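Local coordinates for ORC2 (Aeropyrum pernix, PDB 1W5T), which regulates DNA replication as a DNA-binding, ATP-binding AAA+ protein of the Cdc6/Orc family, joining an ATPase domain to a winged-helix domain, at residues L24-G29 against S217-T222; I58-I63 against L212-S217; E146-L151 against V185-R190; A296-H301 against D393-V398. All coordinates share one frame; numbering follows the deposited sequence.

Overall arrangement
Contacts 1 and 2 both touch the bound nucleotide, about 12 Å apart between centres, and meet where R27 and V26 touch Y215. Both involve the chain that leaves strand 206-212 and enters helix 217-231 of the lid. Contact 3 lies about 15 Å from contact 2, centre to centre, at the ends of strands 139-145 and 180-186 of the parallel five-stranded sheet that also carries the phosphate-binding loop. Along the chain it is nested inside contact 2, which is nested inside contact 1. Contact 4 follows in series, about 18 Å from contact 2, centre to centre. V61 touches S297 and I58 touches R190, linking nucleotide loop, sheet and the lead-in to the winged-helix domain.

Contact 1. Residues L24-G29 against S217-T222; sequences LRVRRG and SRELYT. With ANP (phosphoaminophosphonic acid-adenylate ester), chain D.
The adenine pocket of this AAA+ ATPase is walled on one side by V26 and R27, in the turn ahead of helix 28-43, as they pack on E219 and T222 of lid helix 217-231. V26 sits at the middle. Its CG1, anti to the backbone N (chi1 -178°), lies 3.8 Å from E219 CB, and the other branch, CG2, comes 3.8 Å from T222 CB. Next to it R25 CB rests 3.7 Å from T222 CG2.

Beside V26, the R27 chain bends at chi2 and its end comes back to the lid helix. Its NH1 forms a salt bridge with E219 OE1 at 3.0 Å, reaching the oxygen from above the carboxylate, with the two flat groups turned 84° to each other. V26 CG1 underlies one face of the same guanidinium, offset toward the rim. The other oxygen, E219 OE2, accepts from the backbone N of K216 at the start of the helix, so both ends of the carboxylate are used. R25 NH1 reaches T222 O through a water, while its NH2 pairs with E229.

The backbone of V26 faces the ligand: its O accepts from ANP N6 at 2.9 Å, and L24 CD2 lies 3.6 Å from ANP N1. Reading the exocyclic amine by a main-chain carbonyl fits the adenine pocket of an AAA+ ATPase, between an N-terminal segment and the lid.

Contact 2. Residues I58-I63 against L212-S217; sequences IGRVGI and LPAYKS. With ANP (phosphoaminophosphonic acid-adenylate ester), chain D.
The phenol of Y215, whose ring leans on I63, donates from OH to ANP N7 at 2.6 Å, the shortest polar bond here. CG of the tyrosine stands anti to its carbonyl carbon (chi1 -69°), and the ring turns its edge to G62 O, while I63 O lies obliquely to it.

I63 joins the two loops. Its CG1 occupies the crowded position between backbone N and carbonyl carbon (chi1 56°), and CD1 beyond it meets L212 O at 3.6 Å. The other branch, CG2, packs on A214 CA at 3.6 Å and then on the A214 methyl. One water bridges the main chains, donating to I63 O at 2.8 Å and to P213 O at 2.7 Å. At the outer end, A214 CB sits over one face of the R60 guanidinium, 3.8 Å from NH2, which also makes a weak bond to D256 O.

On their other side residues 59-63, the start of the P-loop, turn their amides to the phosphates. I63 N donates to ANP O2B at 3.1 Å, and G62 N makes a weak bond to ANP O3G. Onward from I63, G64, K65, T66 and T67 continue the grip.

N7 can only accept, which fits a phenol that gives its proton. Since guanine also has an N7 acceptor, this bond recognises a purine without telling adenine from guanine; its effect is to tie the loop before helix 217-231 to the base while the neighbouring loop holds the phosphates.

Contact 3. Residues E146-L151 against V185-R190; sequences EFQSML and VASDVR
F147 and V185 make the tight part of this contact: F147 N donates to V185 O at 2.8 Å along a nearly straight bond (172°). F147 CB lies 3.5 Å from the same V185 O and close to the A186 methyl; with CG anti to the backbone N, the ring then leads away from the strand toward M195 of helix 190-198.

The more solvent-facing side is that of Q148 and S187, both partly exposed. The Q148 chain bends at chi2, bringing its amide beside the serine, and OE1 accepts from S187 N at 3.2 Å in a less straight bond (138°), with the donor well above the carbonyl plane (65° out of it). OE1 also lies 3.4 Å from A186 CA, and Q148 CD touches S187 OG at 3.7 Å. The other half of the amide is held more firmly: NE2 donates to E146 OE2 at 2.9 Å, in the amide plane. Q148 thus couples the S187 backbone to the carboxylate of E146, whose side chain lies about 4 Å from both the magnesium ion and ANP at their nearest atoms.

Beyond the serine, S187 OG donates to D188 OD1, and R190 grips D188 side-on, NE to OD2 and NH2 to OD1, while NH1 pairs with E302. D145, the last residue of strand 139-145, and E146 just after it form the acidic pair expected of a Walker B motif, and S187, just past neighbouring strand 180-186, has a position consistent with sensor 1 of AAA+ proteins.

Contact 4. Residues A296-H301 against D393-V398; sequences ASIQTH and DRLIEV
The R394 guanidinium is the flat group of this contact, and I298 CG2 meets it at the edge, in its plane, 3.9 Å from NH2. With bends at chi2 and chi3, the arginine crosses I298 obliquely. This is a joint of the winged-helix domain: the loop leading into helix 300-304 lies against the long C-terminal helix 392-408, and no hydrogen bond crosses between them.

I298 carries most of the contact. Its CG1 is anti to the backbone N (chi1 163°), and the chain runs on extended, sending CD1 into the helix surface between L395 and V398. It reaches V398 tip to tip, CD1 to CG2 at 3.8 Å, and passes L395 at a slant. L303 touches I298, L395 and V398 alike, continuing the apolar cluster into helix 300-304. Two residues on from I298, at the start of helix 300-304, T300 adds a peripheral touch, its CG2 4.2 Å from V398 CG1 with the two side chains at about a right angle.

Pointing away from this contact, I396 packs on R315, A318 and L322 of helix 308-322. The closest approach between 296-301 and 393-398 is methyl to methyl, I298 CD1 to L395 CD1 at 3.3 Å.

Contact 1. Residues L24-G29 against S217-T222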
# COMPACT_ATOMS: atom_id res chain seq x y z
N LEU A 24 -15.26 7.33 -6.98
CA LEU A 24 -14.73 7.32 -5.60
C LEU A 24 -15.48 8.29 -4.71
O LEU A 24 -15.74 9.42 -5.10
CB LEU A 24 -13.24 7.63 -5.53
CG LEU A 24 -12.21 6.60 -6.01
CD1 LEU A 24 -10.79 7.10 -5.70
CD2 LEU A 24 -12.42 5.24 -5.45
N ARG A 25 -15.78 7.89 -3.48
CA ARG A 25 -16.48 8.79 -2.55
C ARG A 25 -15.62 9.22 -1.36
O ARG A 25 -16.01 10.07 -0.54
CB ARG A 25 -17.77 8.13 -2.05
CG ARG A 25 -18.80 7.88 -3.14
CD ARG A 25 -20.20 7.80 -2.61
NE ARG A 25 -21.11 7.23 -3.60
CZ ARG A 25 -22.14 6.43 -3.31
NH1 ARG A 25 -22.38 6.09 -2.05
NH2 ARG A 25 -22.92 5.99 -4.30
N VAL A 26 -14.47 8.59 -1.26
CA VAL A 26 -13.44 8.92 -0.33
C VAL A 26 -12.20 8.87 -1.21
O VAL A 26 -12.11 8.02 -2.08
CB VAL A 26 -13.32 7.85 0.79
CG1 VAL A 26 -12.23 8.27 1.80
CG2 VAL A 26 -14.68 7.62 1.50
N ARG A 27 -11.28 9.80 -1.00
CA ARG A 27 -10.07 9.99 -1.84
C ARG A 27 -10.38 10.56 -3.26
O ARG A 27 -9.54 10.52 -4.19
CB ARG A 27 -9.19 8.71 -1.84
CG ARG A 27 -8.86 8.13 -0.44
CD ARG A 27 -8.14 9.12 0.56
NE ARG A 27 -7.88 8.51 1.87
CZ ARG A 27 -8.30 8.99 3.05
NH1 ARG A 27 -9.02 10.11 3.14
NH2 ARG A 27 -8.01 8.33 4.16
N ARG A 28 -11.59 11.10 -3.42
CA ARG A 28 -11.99 11.62 -4.70
C ARG A 28 -11.09 12.80 -5.09
O ARG A 28 -10.58 12.85 -6.22
CB ARG A 28 -13.47 12.00 -4.70
CG ARG A 28 -13.95 12.55 -6.00
CD ARG A 28 -15.03 13.58 -5.86
NE ARG A 28 -16.28 12.98 -5.42
CZ ARG A 28 -16.84 13.01 -4.20
NH1 ARG A 28 -17.98 12.35 -4.05
NH2 ARG A 28 -16.33 13.66 -3.14
N GLY A 29 -10.86 13.72 -4.15
CA GLY A 29 -10.00 14.85 -4.40
C GLY A 29 -8.58 14.47 -4.75
O GLY A 29 -8.01 15.06 -5.68
N SER A 217 -13.41 5.92 10.74
CA SER A 217 -14.66 5.16 10.70
C SER A 217 -15.70 5.74 9.74
O SER A 217 -16.38 4.97 9.04
CB SER A 217 -15.24 4.95 12.12
OG SER A 217 -15.87 6.12 12.58
N ARG A 218 -15.80 7.07 9.71
CA ARG A 218 -16.67 7.81 8.82
C ARG A 218 -16.39 7.47 7.33
O ARG A 218 -17.31 7.25 6.54
CB ARG A 218 -16.44 9.32 9.02
CG ARG A 218 -17.40 10.00 9.98
CD ARG A 218 -17.79 11.48 9.55
NE ARG A 218 -17.22 11.86 8.23
CZ ARG A 218 -17.79 12.68 7.34
NH1 ARG A 218 -18.97 13.23 7.57
NH2 ARG A 218 -17.16 12.93 6.20
N GLU A 219 -15.10 7.41 6.98
CA GLU A 219 -14.68 7.00 5.62
C GLU A 219 -15.00 5.58 5.31
O GLU A 219 -15.51 5.31 4.23
CB GLU A 219 -13.22 7.31 5.38
CG GLU A 219 -12.94 8.79 5.57
CD GLU A 219 -11.51 9.05 5.87
OE1 GLU A 219 -11.00 10.08 5.45
OE2 GLU A 219 -10.87 8.20 6.49
N LEU A 220 -14.74 4.67 6.25
CA LEU A 220 -15.10 3.28 6.08
C LEU A 220 -16.60 3.14 5.91
O LEU A 220 -17.05 2.31 5.15
CB LEU A 220 -14.61 2.38 7.24
CG LEU A 220 -13.09 2.13 7.33
CD1 LEU A 220 -12.76 1.38 8.61
CD2 LEU A 220 -12.54 1.40 6.04
N TYR A 221 -17.36 3.97 6.61
CA TYR A 221 -18.79 3.91 6.51
C TYR A 221 -19.21 4.27 5.08
O TYR A 221 -19.98 3.55 4.44
CB TYR A 221 -19.50 4.82 7.53
CG TYR A 221 -20.98 4.80 7.25
CD1 TYR A 221 -21.54 5.67 6.32
CD2 TYR A 221 -21.81 3.79 7.81
CE1 TYR A 221 -22.86 5.60 6.00
CE2 TYR A 221 -23.16 3.74 7.51
CZ TYR A 221 -23.67 4.65 6.60
OH TYR A 221 -24.97 4.61 6.27
N THR A 222 -18.71 5.40 4.59
CA THR A 222 -18.90 5.79 3.21
C THR A 222 -18.49 4.69 2.25
O THR A 222 -19.19 4.42 1.27
CB THR A 222 -18.14 7.10 2.92
OG1 THR A 222 -18.64 8.13 3.78
CG2 THR A 222 -18.49 7.63 1.56
PG ANP D . -2.11 -3.45 0.44
O1G ANP D . -2.36 -4.98 0.77
O2G ANP D . -1.36 -3.36 -0.96
O3G ANP D . -1.29 -2.68 1.56
PB ANP D . -3.88 -1.30 -0.66
O1B ANP D . -3.23 -1.28 -2.11
O2B ANP D . -3.31 -0.10 0.15
N3B ANP D . -3.67 -2.78 0.17
PA ANP D . -6.44 -1.50 -1.95
O1A ANP D . -6.47 -0.35 -3.07
O2A ANP D . -6.06 -2.88 -2.63
O3A ANP D . -5.49 -1.10 -0.71
O5' ANP D . -7.86 -1.53 -1.19
C5' ANP D . -8.39 -2.49 -0.25
C4' ANP D . -9.88 -2.64 -0.60
O4' ANP D . -10.60 -1.45 -0.26
C3' ANP D . -10.12 -2.81 -2.10
O3' ANP D . -11.24 -3.63 -2.26
C2' ANP D . -10.48 -1.41 -2.59
O2' ANP D . -11.25 -1.34 -3.80
C1' ANP D . -11.23 -0.86 -1.39
N9 ANP D . -11.00 0.57 -1.26
C8 ANP D . -9.87 1.16 -0.72
N7 ANP D . -9.95 2.51 -0.74
C5 ANP D . -11.14 2.84 -1.25
C6 ANP D . -11.97 4.05 -1.59
N6 ANP D . -11.53 5.32 -1.36
N1 ANP D . -13.18 3.88 -2.17
C2 ANP D . -13.70 2.69 -2.44
N3 ANP D . -13.05 1.53 -2.19
C4 ANP D . -11.77 1.57 -1.59
O HOH W 1 -21.33 6.26 0.40

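Contact 2. Residues I58-I63 against L212-S217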
# COMPACT_ATOMS: atom_id res chain seq x y z
N ILE A 58 3.19 3.54 6.98
CA ILE A 58 4.10 2.42 7.17
C ILE A 58 3.45 1.27 7.98
O ILE A 58 2.92 1.46 9.07
CB ILE A 58 5.41 2.94 7.82
CG1 ILE A 58 6.45 1.84 7.89
CG2 ILE A 58 5.15 3.51 9.20
CD1 ILE A 58 7.81 2.30 7.48
N GLY A 59 3.52 0.07 7.44
CA GLY A 59 2.86 -1.08 8.02
C GLY A 59 1.35 -1.19 7.81
O GLY A 59 0.82 -2.19 8.20
N ARG A 60 0.67 -0.20 7.24
CA ARG A 60 -0.78 -0.27 7.00
C ARG A 60 -1.07 -0.90 5.65
O ARG A 60 -0.37 -0.63 4.67
CB ARG A 60 -1.45 1.12 7.07
CG ARG A 60 -1.30 1.85 8.40
CD ARG A 60 -1.84 1.07 9.65
NE ARG A 60 -1.82 1.93 10.83
CZ ARG A 60 -2.86 2.22 11.59
NH1 ARG A 60 -2.70 3.05 12.63
NH2 ARG A 60 -4.05 1.67 11.34
N VAL A 61 -2.10 -1.76 5.61
CA VAL A 61 -2.54 -2.42 4.37
C VAL A 61 -4.05 -2.21 4.12
O VAL A 61 -4.83 -2.00 5.05
CB VAL A 61 -2.18 -3.95 4.33
CG1 VAL A 61 -0.69 -4.21 4.53
CG2 VAL A 61 -2.95 -4.74 5.38
N GLY A 62 -4.45 -2.22 2.85
CA GLY A 62 -5.86 -2.12 2.49
C GLY A 62 -6.40 -0.71 2.59
O GLY A 62 -7.57 -0.49 2.90
N ILE A 63 -5.54 0.26 2.32
CA ILE A 63 -5.89 1.67 2.46
C ILE A 63 -6.01 2.43 1.13
O ILE A 63 -6.01 3.67 1.11
CB ILE A 63 -4.91 2.39 3.40
CG1 ILE A 63 -3.47 2.22 2.89
CG2 ILE A 63 -5.04 1.82 4.82
CD1 ILE A 63 -2.42 2.74 3.85
N LEU A 212 -1.19 8.18 1.46
CA LEU A 212 -2.53 7.70 1.85
C LEU A 212 -2.51 7.20 3.30
O LEU A 212 -1.78 6.26 3.61
CB LEU A 212 -2.95 6.56 0.95
CG LEU A 212 -3.93 6.83 -0.20
CD1 LEU A 212 -3.92 8.24 -0.77
CD2 LEU A 212 -3.81 5.80 -1.28
N PRO A 213 -3.27 7.81 4.19
CA PRO A 213 -3.31 7.29 5.55
C PRO A 213 -4.42 6.22 5.64
O PRO A 213 -5.27 6.08 4.73
CB PRO A 213 -3.71 8.52 6.39
CG PRO A 213 -4.73 9.25 5.48
CD PRO A 213 -4.16 8.98 4.02
N ALA A 214 -4.44 5.52 6.77
CA ALA A 214 -5.46 4.58 7.07
C ALA A 214 -6.79 5.31 7.28
O ALA A 214 -6.81 6.47 7.68
CB ALA A 214 -5.06 3.75 8.32
N TYR A 215 -7.89 4.60 7.02
CA TYR A 215 -9.23 5.17 7.04
C TYR A 215 -9.86 5.33 8.42
O TYR A 215 -9.85 4.41 9.29
CB TYR A 215 -10.15 4.30 6.15
CG TYR A 215 -9.85 4.38 4.67
CD1 TYR A 215 -9.42 3.23 3.97
CD2 TYR A 215 -10.02 5.59 3.95
CE1 TYR A 215 -9.16 3.30 2.60
CE2 TYR A 215 -9.75 5.66 2.57
CZ TYR A 215 -9.32 4.52 1.91
OH TYR A 215 -9.07 4.60 0.58
N LYS A 216 -10.45 6.49 8.64
CA LYS A 216 -11.31 6.73 9.82
C LYS A 216 -12.67 6.04 9.65
O LYS A 216 -13.03 5.64 8.53
CB LYS A 216 -11.49 8.21 10.08
CG LYS A 216 -10.13 8.92 10.26
CD LYS A 216 -10.27 10.43 10.48
CE LYS A 216 -8.87 11.16 10.42
NZ LYS A 216 -8.34 11.48 11.80
N SER A 217 -13.41 5.92 10.74
CA SER A 217 -14.66 5.16 10.70
C SER A 217 -15.70 5.74 9.74
O SER A 217 -16.38 4.97 9.04
CB SER A 217 -15.24 4.95 12.12
OG SER A 217 -15.87 6.12 12.58
PG ANP D . -2.11 -3.45 0.44
O1G ANP D . -2.36 -4.98 0.77
O2G ANP D . -1.36 -3.36 -0.96
O3G ANP D . -1.29 -2.68 1.56
PB ANP D . -3.88 -1.30 -0.66
O1B ANP D . -3.23 -1.28 -2.11
O2B ANP D . -3.31 -0.10 0.15
N3B ANP D . -3.67 -2.78 0.17
PA ANP D . -6.44 -1.50 -1.95
O1A ANP D . -6.47 -0.35 -3.07
O2A ANP D . -6.06 -2.88 -2.63
O3A ANP D . -5.49 -1.10 -0.71
O5' ANP D . -7.86 -1.53 -1.19
C5' ANP D . -8.39 -2.49 -0.25
C4' ANP D . -9.88 -2.64 -0.60
O4' ANP D . -10.60 -1.45 -0.26
C3' ANP D . -10.12 -2.81 -2.10
O3' ANP D . -11.24 -3.63 -2.26
C2' ANP D . -10.48 -1.41 -2.59
O2' ANP D . -11.25 -1.34 -3.80
C1' ANP D . -11.23 -0.86 -1.39
N9 ANP D . -11.00 0.57 -1.26
C8 ANP D . -9.87 1.16 -0.72
N7 ANP D . -9.95 2.51 -0.74
C5 ANP D . -11.14 2.84 -1.25
C6 ANP D . -11.97 4.05 -1.59
N6 ANP D . -11.53 5.32 -1.36
N1 ANP D . -13.18 3.88 -2.17
C2 ANP D . -13.70 2.69 -2.44
N3 ANP D . -13.05 1.53 -2.19
C4 ANP D . -11.77 1.57 -1.59
O HOH W 2 -6.43 6.16 2.33

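Contact 3. Residues E146-L151 against V185-R190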
# COMPACT_ATOMS: atom_id res chain seq x y z
N GLU A 146 3.78 -1.82 -6.10
CA GLU A 146 4.80 -2.43 -5.25
C GLU A 146 6.16 -2.00 -5.76
O GLU A 146 7.07 -2.83 -5.88
CB GLU A 146 4.72 -3.98 -5.24
CG GLU A 146 3.39 -4.59 -4.81
CD GLU A 146 3.06 -4.42 -3.33
OE1 GLU A 146 1.96 -4.79 -2.90
OE2 GLU A 146 3.89 -3.91 -2.57
N PHE A 147 6.29 -0.69 -6.02
CA PHE A 147 7.48 -0.12 -6.63
C PHE A 147 8.69 -0.35 -5.75
O PHE A 147 9.79 -0.60 -6.27
CB PHE A 147 7.29 1.39 -6.92
CG PHE A 147 8.46 2.02 -7.62
CD1 PHE A 147 8.77 1.68 -8.95
CD2 PHE A 147 9.27 2.92 -6.95
CE1 PHE A 147 9.85 2.26 -9.58
CE2 PHE A 147 10.37 3.50 -7.58
CZ PHE A 147 10.66 3.18 -8.89
N GLN A 148 8.49 -0.31 -4.43
CA GLN A 148 9.59 -0.53 -3.50
C GLN A 148 10.34 -1.83 -3.80
O GLN A 148 11.53 -1.86 -3.60
CB GLN A 148 9.14 -0.48 -2.04
CG GLN A 148 8.46 -1.74 -1.52
CD GLN A 148 7.10 -1.98 -2.13
OE1 GLN A 148 6.48 -1.08 -2.75
NE2 GLN A 148 6.59 -3.17 -1.92
N SER A 149 9.66 -2.87 -4.29
CA SER A 149 10.36 -4.10 -4.69
C SER A 149 11.25 -3.94 -5.93
O SER A 149 12.19 -4.71 -6.18
CB SER A 149 9.41 -5.29 -4.85
OG SER A 149 8.76 -5.28 -6.11
N MET A 150 10.98 -2.91 -6.72
CA MET A 150 11.85 -2.61 -7.83
C MET A 150 13.11 -1.94 -7.34
O MET A 150 14.08 -1.91 -8.07
CB MET A 150 11.15 -1.72 -8.83
CG MET A 150 10.32 -2.48 -9.83
SD MET A 150 9.40 -1.34 -10.87
CE MET A 150 10.67 -0.63 -11.82
N LEU A 151 13.11 -1.42 -6.10
CA LEU A 151 14.29 -0.74 -5.53
C LEU A 151 15.21 -1.67 -4.73
O LEU A 151 16.42 -1.44 -4.66
CB LEU A 151 13.88 0.47 -4.67
CG LEU A 151 13.07 1.55 -5.38
CD1 LEU A 151 12.38 2.47 -4.36
CD2 LEU A 151 13.90 2.33 -6.42
N VAL A 185 3.52 3.14 -7.34
CA VAL A 185 2.80 2.91 -6.08
C VAL A 185 3.69 2.09 -5.18
O VAL A 185 4.07 1.02 -5.60
CB VAL A 185 1.49 2.15 -6.32
CG1 VAL A 185 0.74 1.91 -5.01
CG2 VAL A 185 0.62 2.90 -7.33
N ALA A 186 4.04 2.61 -3.98
CA ALA A 186 4.97 1.97 -3.05
C ALA A 186 4.29 1.75 -1.71
O ALA A 186 3.35 2.41 -1.39
CB ALA A 186 6.22 2.79 -2.84
N SER A 187 4.80 0.84 -0.90
CA SER A 187 4.07 0.54 0.35
C SER A 187 4.13 1.65 1.39
O SER A 187 3.19 1.83 2.16
CB SER A 187 4.52 -0.79 0.94
OG SER A 187 5.90 -0.70 1.17
N ASP A 188 5.22 2.42 1.37
CA ASP A 188 5.42 3.45 2.36
C ASP A 188 6.61 4.36 1.99
O ASP A 188 7.30 4.12 0.98
CB ASP A 188 5.61 2.79 3.74
CG ASP A 188 6.77 1.82 3.75
OD1 ASP A 188 6.56 0.58 3.75
OD2 ASP A 188 7.96 2.22 3.71
N VAL A 189 6.80 5.41 2.78
CA VAL A 189 7.83 6.44 2.62
C VAL A 189 9.31 5.92 2.44
O VAL A 189 10.11 6.59 1.78
CB VAL A 189 7.74 7.44 3.81
CG1 VAL A 189 8.37 6.87 5.09
CG2 VAL A 189 8.37 8.76 3.46
N ARG A 190 9.65 4.74 2.97
CA ARG A 190 11.03 4.20 2.89
C ARG A 190 11.49 4.07 1.44
O ARG A 190 12.66 4.25 1.15
CB ARG A 190 11.21 2.84 3.61
CG ARG A 190 10.99 2.86 5.13
CD ARG A 190 10.95 1.46 5.79
NE ARG A 190 9.77 0.70 5.36
CZ ARG A 190 9.58 -0.58 5.59
NH1 ARG A 190 10.48 -1.29 6.29
NH2 ARG A 190 8.47 -1.15 5.16

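Contact 4. Residues A296-H301 against D393-V398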
# COMPACT_ATOMS: atom_id res chain seq x y z
N ALA A 296 -5.73 -9.87 10.72
CA ALA A 296 -5.06 -8.58 10.88
C ALA A 296 -3.54 -8.68 10.64
O ALA A 296 -2.82 -9.37 11.37
CB ALA A 296 -5.36 -7.97 12.26
N SER A 297 -3.08 -7.98 9.61
CA SER A 297 -1.70 -8.08 9.11
C SER A 297 -0.53 -7.80 10.10
O SER A 297 -0.35 -6.68 10.60
CB SER A 297 -1.58 -7.22 7.83
OG SER A 297 -0.22 -7.01 7.45
N ILE A 298 0.22 -8.86 10.39
CA ILE A 298 1.60 -8.74 10.92
C ILE A 298 2.60 -9.40 9.96
O ILE A 298 2.59 -10.61 9.72
CB ILE A 298 1.79 -9.21 12.42
CG1 ILE A 298 3.27 -9.44 12.70
CG2 ILE A 298 0.97 -10.45 12.77
CD1 ILE A 298 3.58 -9.81 14.12
N GLN A 299 3.46 -8.56 9.40
CA GLN A 299 4.35 -8.96 8.34
C GLN A 299 5.67 -9.41 8.97
O GLN A 299 6.46 -8.60 9.43
CB GLN A 299 4.52 -7.80 7.35
CG GLN A 299 3.19 -7.32 6.76
CD GLN A 299 2.95 -5.81 6.92
OE1 GLN A 299 2.22 -5.39 7.81
NE2 GLN A 299 3.55 -5.01 6.04
N THR A 300 5.87 -10.73 9.00
CA THR A 300 7.01 -11.33 9.68
C THR A 300 8.36 -10.95 9.05
O THR A 300 9.39 -10.89 9.74
CB THR A 300 6.87 -12.89 9.79
OG1 THR A 300 7.10 -13.50 8.52
CG2 THR A 300 5.44 -13.32 10.13
N HIS A 301 8.33 -10.66 7.74
CA HIS A 301 9.56 -10.31 7.03
C HIS A 301 10.12 -8.97 7.49
O HIS A 301 11.33 -8.75 7.40
CB HIS A 301 9.37 -10.35 5.52
CG HIS A 301 8.60 -9.18 4.97
ND1 HIS A 301 9.15 -8.29 4.08
CD2 HIS A 301 7.32 -8.78 5.18
CE1 HIS A 301 8.24 -7.38 3.77
NE2 HIS A 301 7.12 -7.66 4.42
N ASP A 393 -0.57 -10.18 21.60
CA ASP A 393 -0.16 -11.57 21.88
C ASP A 393 0.33 -12.35 20.65
O ASP A 393 1.23 -13.20 20.76
CB ASP A 393 -1.22 -12.35 22.68
CG ASP A 393 -2.61 -12.28 22.05
OD1 ASP A 393 -3.60 -12.58 22.77
OD2 ASP A 393 -2.80 -11.95 20.85
N ARG A 394 -0.27 -12.06 19.49
CA ARG A 394 0.17 -12.63 18.22
C ARG A 394 1.61 -12.17 17.95
O ARG A 394 2.47 -12.97 17.56
CB ARG A 394 -0.76 -12.22 17.06
CG ARG A 394 -1.94 -13.17 16.76
CD ARG A 394 -1.74 -14.15 15.56
NE ARG A 394 -0.62 -13.82 14.67
CZ ARG A 394 0.20 -14.71 14.08
NH1 ARG A 394 0.05 -16.02 14.28
NH2 ARG A 394 1.18 -14.28 13.28
N LEU A 395 1.86 -10.88 18.18
CA LEU A 395 3.19 -10.27 18.02
C LEU A 395 4.27 -10.81 18.99
O LEU A 395 5.34 -11.24 18.54
CB LEU A 395 3.11 -8.74 18.10
CG LEU A 395 4.39 -7.91 17.94
CD1 LEU A 395 4.96 -8.04 16.55
CD2 LEU A 395 4.13 -6.44 18.25
N ILE A 396 3.98 -10.79 20.30
CA ILE A 396 4.85 -11.45 21.30
C ILE A 396 5.27 -12.85 20.82
O ILE A 396 6.45 -13.17 20.79
CB ILE A 396 4.16 -11.54 22.69
CG1 ILE A 396 4.16 -10.19 23.39
CG2 ILE A 396 4.85 -12.56 23.61
CD1 ILE A 396 3.03 -10.03 24.38
N GLU A 397 4.30 -13.66 20.44
CA GLU A 397 4.56 -14.97 19.88
C GLU A 397 5.58 -14.89 18.74
O GLU A 397 6.67 -15.46 18.86
CB GLU A 397 3.25 -15.56 19.35
CG GLU A 397 2.51 -16.49 20.31
CD GLU A 397 1.90 -17.70 19.59
OE1 GLU A 397 0.65 -17.74 19.44
OE2 GLU A 397 2.68 -18.61 19.17
N VAL A 398 5.24 -14.18 17.66
CA VAL A 398 6.08 -14.07 16.46
C VAL A 398 7.49 -13.63 16.83
O VAL A 398 8.50 -14.25 16.44
CB VAL A 398 5.49 -13.07 15.42
CG1 VAL A 398 6.37 -12.94 14.19
CG2 VAL A 398 4.11 -13.49 14.97